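Local coordinates for putative NADH-flavin reductase (Streptococcus pneumoniae TIGR4, PDB 4R01), which probably binds NAD(P)H in a Rossmann-type fold and may act as an NADH-flavin reductase, at residues Lys15-Glu20 and Asp186-Leu191; Pro75-Ser80 and Ala132-Leu137; Thr147-Ala152 and Glu203-Leu208. All coordinates share one frame; numbering follows the deposited sequence.

Contact 1. Residues Lys15-Glu20 and Asp186-Leu191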
# COMPACT_ATOMS: atom_id res chain seq x y z
N LYS A 15 -26.47 -9.34 16.36
CA LYS A 15 -26.85 -8.86 17.68
C LYS A 15 -26.31 -7.46 17.92
O LYS A 15 -26.84 -6.72 18.76
CB LYS A 15 -26.37 -9.82 18.77
CG LYS A 15 -24.88 -10.05 18.81
CD LYS A 15 -24.54 -11.24 19.68
CE LYS A 15 -25.06 -11.06 21.10
NZ LYS A 15 -24.73 -12.25 21.95
N ALA A 16 -25.27 -7.09 17.19
CA ALA A 16 -24.77 -5.72 17.24
C ALA A 16 -25.86 -4.78 16.74
O ALA A 16 -26.14 -3.75 17.35
CB ALA A 16 -23.51 -5.58 16.41
N ILE A 17 -26.49 -5.16 15.63
CA ILE A 17 -27.57 -4.37 15.04
C ILE A 17 -28.82 -4.41 15.92
O ILE A 17 -29.49 -3.39 16.10
CB ILE A 17 -27.92 -4.87 13.63
CG1 ILE A 17 -26.67 -4.86 12.74
CG2 ILE A 17 -29.00 -4.01 13.00
CD1 ILE A 17 -26.90 -5.37 11.35
N VAL A 18 -29.13 -5.58 16.47
CA VAL A 18 -30.27 -5.73 17.36
C VAL A 18 -30.13 -4.83 18.58
O VAL A 18 -31.03 -4.05 18.89
CB VAL A 18 -30.44 -7.20 17.84
CG1 VAL A 18 -31.44 -7.27 18.99
CG2 VAL A 18 -30.87 -8.09 16.68
N GLU A 19 -28.99 -4.93 19.26
CA GLU A 19 -28.74 -4.15 20.46
C GLU A 19 -28.79 -2.65 20.19
O GLU A 19 -29.30 -1.88 21.00
CB GLU A 19 -27.38 -4.53 21.06
CG GLU A 19 -27.01 -3.75 22.31
CD GLU A 19 -25.74 -4.26 22.96
OE1 GLU A 19 -25.39 -5.44 22.73
OE2 GLU A 19 -25.10 -3.49 23.71
N GLU A 20 -28.28 -2.25 19.03
CA GLU A 20 -28.31 -0.84 18.64
C GLU A 20 -29.74 -0.40 18.35
O GLU A 20 -30.17 0.65 18.82
CB GLU A 20 -27.42 -0.59 17.43
CG GLU A 20 -27.49 0.83 16.87
CD GLU A 20 -26.92 1.87 17.83
OE1 GLU A 20 -26.05 1.52 18.65
OE2 GLU A 20 -27.35 3.04 17.75
N ASP A 186 -19.84 0.48 15.64
CA ASP A 186 -19.96 1.67 14.80
C ASP A 186 -20.72 1.38 13.51
O ASP A 186 -21.47 2.22 13.01
CB ASP A 186 -18.58 2.25 14.48
CG ASP A 186 -17.98 3.01 15.65
OD1 ASP A 186 -18.76 3.63 16.41
OD2 ASP A 186 -16.74 3.00 15.80
N TYR A 187 -20.53 0.18 12.97
CA TYR A 187 -21.23 -0.25 11.76
C TYR A 187 -22.73 -0.34 12.00
O TYR A 187 -23.53 0.09 11.16
CB TYR A 187 -20.68 -1.61 11.29
CG TYR A 187 -21.40 -2.21 10.10
CD1 TYR A 187 -21.02 -1.90 8.80
CD2 TYR A 187 -22.45 -3.10 10.28
CE1 TYR A 187 -21.67 -2.46 7.71
CE2 TYR A 187 -23.11 -3.66 9.20
CZ TYR A 187 -22.71 -3.34 7.92
OH TYR A 187 -23.37 -3.90 6.85
N ALA A 188 -23.11 -0.90 13.15
CA ALA A 188 -24.52 -1.00 13.51
C ALA A 188 -25.15 0.39 13.60
O ALA A 188 -26.27 0.60 13.14
CB ALA A 188 -24.68 -1.74 14.84
N ILE A 189 -24.41 1.33 14.19
CA ILE A 189 -24.87 2.71 14.30
C ILE A 189 -25.18 3.29 12.92
O ILE A 189 -26.24 3.87 12.71
CB ILE A 189 -23.84 3.60 15.01
CG1 ILE A 189 -23.65 3.13 16.46
CG2 ILE A 189 -24.26 5.05 14.97
CD1 ILE A 189 -22.68 3.99 17.25
N GLY A 190 -24.26 3.10 11.98
CA GLY A 190 -24.44 3.61 10.63
C GLY A 190 -25.59 2.94 9.91
O GLY A 190 -26.35 3.60 9.20
N LEU A 191 -25.74 1.64 10.11
CA LEU A 191 -26.79 0.88 9.45
C LEU A 191 -28.19 1.29 9.95
O LEU A 191 -29.12 1.42 9.16
CB LEU A 191 -26.57 -0.62 9.65
CG LEU A 191 -27.44 -1.59 8.84
CD1 LEU A 191 -26.64 -2.82 8.46
CD2 LEU A 191 -28.68 -1.98 9.63
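I17 and A188 mark the crossing of two helices whose axes come within 8.6 Å at -59°, their CA atoms 4.8 Å apart. The small A188 lets the backbones come this close: its CB points at the other helix and sits 3.5 Å from A16 O, with the methyl of A16 and CG1 of I17 a little farther off. On one side of this methyl, I17 and L191 meet at about a right angle, CD1 of I17 lying 3.9 Å from CD1 of L191 while CG2 of I17 touches CD2. Both helices, 12-24 and 184-196, pack on the same side of the Rossmann-like sheet, and I17 and L191 also reach I63 and V98 on its strands. E20 bends at chi2 (67°), which turns CD over the second helix; CB rests 3.9 Å from A188 CB, and OE1 lies 3.6 Å from I189 CG1, an apolar neighbour that offers it no bond. The charge is met within its own helix, where OE2 forms a salt bridge with R24 NE. R24 NH2 in turn makes a weak hydrogen bond to I189 O, linking the carboxylate indirectly to the second helix.

Contact 2. Residues Pro75-Ser80 and Ala132-Leu137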
# COMPACT_ATOMS: atom_id res chain seq x y z
N PRO A 75 -22.49 -20.57 -1.04
CA PRO A 75 -23.49 -20.20 -2.05
C PRO A 75 -24.87 -19.84 -1.51
O PRO A 75 -25.70 -19.35 -2.27
CB PRO A 75 -23.58 -21.46 -2.92
CG PRO A 75 -22.25 -22.07 -2.81
CD PRO A 75 -21.81 -21.83 -1.40
N LEU A 76 -25.12 -20.07 -0.22
CA LEU A 76 -26.42 -19.76 0.37
C LEU A 76 -26.66 -18.25 0.46
O LEU A 76 -27.80 -17.82 0.65
CB LEU A 76 -26.54 -20.39 1.76
CG LEU A 76 -26.67 -21.91 1.79
CD1 LEU A 76 -26.75 -22.41 3.22
CD2 LEU A 76 -27.88 -22.35 0.99
N HIS A 77 -25.60 -17.47 0.32
CA HIS A 77 -25.73 -16.01 0.28
C HIS A 77 -26.60 -15.60 -0.89
O HIS A 77 -27.48 -14.74 -0.76
CB HIS A 77 -24.36 -15.34 0.19
CG HIS A 77 -23.64 -15.24 1.49
ND1 HIS A 77 -22.73 -16.19 1.91
CD2 HIS A 77 -23.69 -14.32 2.48
CE1 HIS A 77 -22.25 -15.85 3.09
NE2 HIS A 77 -22.82 -14.72 3.46
N SER A 78 -26.36 -16.21 -2.05
CA SER A 78 -27.14 -15.92 -3.24
C SER A 78 -28.55 -16.46 -3.11
O SER A 78 -29.52 -15.78 -3.46
CB SER A 78 -26.46 -16.51 -4.48
OG SER A 78 -25.23 -15.85 -4.75
N LYS A 79 -28.67 -17.68 -2.61
CA LYS A 79 -29.98 -18.31 -2.47
C LYS A 79 -30.85 -17.52 -1.50
O LYS A 79 -32.07 -17.47 -1.66
CB LYS A 79 -29.84 -19.76 -2.00
CG LYS A 79 -31.10 -20.60 -2.20
CD LYS A 79 -31.00 -21.94 -1.49
CE LYS A 79 -32.26 -22.76 -1.70
NZ LYS A 79 -32.40 -23.85 -0.68
N SER A 80 -30.23 -16.91 -0.50
CA SER A 80 -30.96 -16.11 0.48
C SER A 80 -31.58 -14.88 -0.19
O SER A 80 -32.72 -14.53 0.09
CB SER A 80 -30.05 -15.68 1.63
OG SER A 80 -29.05 -14.78 1.19
N ALA A 132 -20.08 -10.84 -3.33
CA ALA A 132 -20.11 -10.07 -4.57
C ALA A 132 -21.21 -10.58 -5.49
O ALA A 132 -21.94 -9.80 -6.10
CB ALA A 132 -18.76 -10.12 -5.27
N ASP A 133 -21.32 -11.91 -5.60
CA ASP A 133 -22.41 -12.54 -6.34
C ASP A 133 -23.75 -12.14 -5.74
O ASP A 133 -24.73 -11.93 -6.45
CB ASP A 133 -22.27 -14.06 -6.33
CG ASP A 133 -21.06 -14.55 -7.11
OD1 ASP A 133 -20.26 -13.70 -7.56
OD2 ASP A 133 -20.90 -15.78 -7.26
N GLU A 134 -23.76 -12.04 -4.42
CA GLU A 134 -24.93 -11.63 -3.66
C GLU A 134 -25.40 -10.24 -4.09
O GLU A 134 -26.58 -10.03 -4.36
CB GLU A 134 -24.61 -11.65 -2.16
CG GLU A 134 -25.73 -11.23 -1.25
CD GLU A 134 -25.41 -11.49 0.21
OE1 GLU A 134 -24.21 -11.63 0.54
OE2 GLU A 134 -26.35 -11.57 1.03
N LEU A 135 -24.46 -9.30 -4.16
CA LEU A 135 -24.77 -7.93 -4.56
C LEU A 135 -25.18 -7.85 -6.03
O LEU A 135 -26.10 -7.11 -6.38
CB LEU A 135 -23.57 -7.02 -4.29
CG LEU A 135 -23.62 -5.60 -4.86
CD1 LEU A 135 -24.80 -4.83 -4.28
CD2 LEU A 135 -22.31 -4.87 -4.60
N ASP A 136 -24.50 -8.62 -6.88
CA ASP A 136 -24.81 -8.62 -8.31
C ASP A 136 -26.23 -9.10 -8.58
O ASP A 136 -26.90 -8.62 -9.49
CB ASP A 136 -23.81 -9.49 -9.08
CG ASP A 136 -22.41 -8.89 -9.10
OD1 ASP A 136 -22.27 -7.67 -8.85
OD2 ASP A 136 -21.44 -9.63 -9.39
N LEU A 137 -26.69 -10.05 -7.78
CA LEU A 137 -28.03 -10.60 -7.94
C LEU A 137 -29.09 -9.59 -7.51
O LEU A 137 -30.18 -9.53 -8.09
CB LEU A 137 -28.18 -11.90 -7.14
CG LEU A 137 -29.44 -12.73 -7.38
CD1 LEU A 137 -29.61 -13.04 -8.85
CD2 LEU A 137 -29.39 -14.00 -6.56
O HOH W 1 -28.46 -12.95 2.97
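H77 is the first residue of 75-80 to meet the helix 132-137, and its side chain crosses that of E134 obliquely. The CA-CB bond of H77 points at the partner helix, and OE1 of E134 comes to 3.4 Å from H77 CD2, a carbon, with the ring and carboxylate planes 61° apart. H77 NE2 is 4.5 Å from E134 OE1, too far for a bond, though the carboxylate could still favour positive charge on the ring. ND1 is hydrogen-bonded to the carbonyl L74 O and so carries the proton in that bond, and F66 meets the imidazole edge-to-face. At S78 the backbones are closest, its CA lying 4.8 Å from that of E134. S78 OG stands 3.8 Å from D133 CB, a contact without a hydrogen bond, and S78 O is touched by CD2 of L137, whose CA-CB bond points toward the first helix. S80 OG occupies the crowded position between backbone N and carbonyl carbon (chi1 67°), from which it donates to H77 O, lying above the carbonyl plane; the 2.5 Å separation of S80 OG and H77 O is doubtfully short. A water donates to S80 OG at 2.6 Å and to E134 OE2 at 3.2 Å, bridging the helices where no direct hydrogen bond joins them. E134 reaches this water because its chain is extended beyond CG, with CG anti to the backbone N. Its aliphatic part also rests on F148 of strand 145-150, while I81 of the first helix touches both E134 and L137. The axes of 76-80 and 132-137 approach to 8.4 Å at 20° from parallel; their helices, 76-88 and 125-138, are neighbours flanking one face of the mostly parallel sheet, as in the alpha/beta layers of a Rossmann fold.

Contact 3. Residues Thr147-Ala152 and Glu203-Leu208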
# COMPACT_ATOMS: atom_id res chain seq x y z
N THR A 147 -30.98 -2.49 0.04
CA THR A 147 -29.82 -1.66 0.31
C THR A 147 -28.67 -2.52 0.83
O THR A 147 -28.75 -3.07 1.92
CB THR A 147 -30.14 -0.54 1.32
OG1 THR A 147 -31.15 0.32 0.79
CG2 THR A 147 -28.89 0.29 1.60
N PHE A 148 -27.62 -2.62 0.02
CA PHE A 148 -26.43 -3.38 0.38
C PHE A 148 -25.50 -2.50 1.20
O PHE A 148 -25.08 -1.43 0.75
CB PHE A 148 -25.72 -3.87 -0.89
CG PHE A 148 -24.85 -5.07 -0.67
CD1 PHE A 148 -25.41 -6.34 -0.58
CD2 PHE A 148 -23.47 -4.95 -0.58
CE1 PHE A 148 -24.62 -7.46 -0.39
CE2 PHE A 148 -22.67 -6.06 -0.39
CZ PHE A 148 -23.25 -7.32 -0.30
N VAL A 149 -25.18 -2.93 2.42
CA VAL A 149 -24.35 -2.12 3.30
C VAL A 149 -22.96 -2.72 3.49
O VAL A 149 -22.75 -3.56 4.37
CB VAL A 149 -25.02 -1.93 4.67
CG1 VAL A 149 -24.22 -0.94 5.51
CG2 VAL A 149 -26.45 -1.45 4.49
N SER A 150 -22.02 -2.29 2.66
CA SER A 150 -20.64 -2.76 2.75
C SER A 150 -19.94 -2.18 3.97
O SER A 150 -20.02 -0.99 4.23
CB SER A 150 -19.87 -2.39 1.48
OG SER A 150 -20.22 -3.24 0.40
N PRO A 151 -19.23 -3.04 4.72
CA PRO A 151 -18.40 -2.58 5.83
C PRO A 151 -17.04 -2.15 5.31
O PRO A 151 -16.82 -2.16 4.10
CB PRO A 151 -18.29 -3.83 6.71
CG PRO A 151 -18.29 -4.95 5.72
CD PRO A 151 -19.17 -4.51 4.56
N ALA A 152 -16.14 -1.77 6.21
CA ALA A 152 -14.79 -1.41 5.81
C ALA A 152 -13.98 -2.66 5.53
O ALA A 152 -14.45 -3.78 5.76
CB ALA A 152 -14.13 -0.58 6.89
N GLU A 203 -29.59 0.56 -3.93
CA GLU A 203 -28.19 0.86 -4.17
C GLU A 203 -27.34 0.44 -2.98
O GLU A 203 -27.87 0.07 -1.93
CB GLU A 203 -28.00 2.35 -4.46
CG GLU A 203 -28.65 3.28 -3.45
CD GLU A 203 -28.32 4.74 -3.70
OE1 GLU A 203 -27.13 5.11 -3.61
OE2 GLU A 203 -29.25 5.52 -4.00
N ARG A 204 -26.02 0.46 -3.15
CA ARG A 204 -25.12 0.08 -2.07
C ARG A 204 -24.44 1.27 -1.42
O ARG A 204 -23.91 2.15 -2.11
CB ARG A 204 -24.05 -0.89 -2.55
CG ARG A 204 -22.90 -0.97 -1.55
CD ARG A 204 -21.78 -1.85 -2.00
NE ARG A 204 -21.13 -1.37 -3.21
CZ ARG A 204 -20.11 -2.00 -3.78
NH1 ARG A 204 -19.64 -3.10 -3.21
NH2 ARG A 204 -19.56 -1.53 -4.89
N ILE A 205 -24.44 1.29 -0.09
CA ILE A 205 -23.65 2.24 0.67
C ILE A 205 -22.50 1.51 1.36
O ILE A 205 -22.50 0.29 1.45
CB ILE A 205 -24.50 2.97 1.71
CG1 ILE A 205 -25.15 1.96 2.65
CG2 ILE A 205 -25.55 3.82 1.02
CD1 ILE A 205 -26.02 2.60 3.71
N SER A 206 -21.53 2.28 1.86
CA SER A 206 -20.41 1.70 2.60
C SER A 206 -20.13 2.50 3.86
O SER A 206 -20.38 3.71 3.91
CB SER A 206 -19.16 1.62 1.72
OG SER A 206 -18.84 2.89 1.18
N LEU A 207 -19.60 1.83 4.88
CA LEU A 207 -19.36 2.46 6.18
C LEU A 207 -17.91 2.27 6.62
O LEU A 207 -17.28 1.27 6.28
CB LEU A 207 -20.31 1.90 7.23
CG LEU A 207 -21.80 2.16 6.97
CD1 LEU A 207 -22.66 1.38 7.96
CD2 LEU A 207 -22.09 3.64 7.07
N LEU A 208 -17.39 3.23 7.39
CA LEU A 208 -16.01 3.16 7.87
C LEU A 208 -15.79 4.15 9.01
O LEU A 208 -16.54 5.11 9.16
CB LEU A 208 -15.04 3.40 6.71
CG LEU A 208 -14.96 4.72 5.92
CD1 LEU A 208 -13.99 5.73 6.55
CD2 LEU A 208 -14.67 4.47 4.44
O HOH W 2 -16.51 0.76 3.87
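R204 and F148 run side by side on one face of the sheet, both with CG anti to the backbone N (chi1 164° and -156°), and R204 CD comes to 3.8 Å from CD2 at the edge of the F148 ring. A bend at chi3 (63°) turns NE of R204 away from the extended line. S150 OG lies 3.2 Å from R204 CD, but its hydrogen bond is with G100 O; the guanidinium is held by a salt bridge from NE to E170 and by S103 O. On the other face V149 CG2 lies alongside I205, and V149 CG1 is 3.7 Å from L207 CD1. Between the faces the parallel strands are joined by I205 N to F148 O, S150 N to I205 O and L207 N to S150 O, each 2.9 Å long; F148 N to E203 O is weak at 3.3 Å. Past the last bond, a water donates to L207 O at 2.6 Å and weakly to P151 O. Strand 145-150 pairs with 94-98 on its other edge and 203-209 with the antiparallel 165-168, which places this buried pair at the last parallel step of a Rossmann-type alpha/beta sheet.

Contact 3 is the buried core of the sheet, while contacts 1 and 2 are partly buried helix pairs lying on opposite sides of the chain's centre, their centres 22 Å apart and not touching. Regular backbone hydrogen bonds hold contact 3; neither helix pair has a direct hydrogen bond across it, contact 1 relying on apolar packing around an alanine and contact 2 on polar side chains and a water. Each helix pair reaches contact 3 from its own side: Y187 of helix 184-196 probably hydrogen-bonds through OH to V149 O, while L135 of helix 125-138 packs on F148 and R204. The sheet thus sits between the two helical layers.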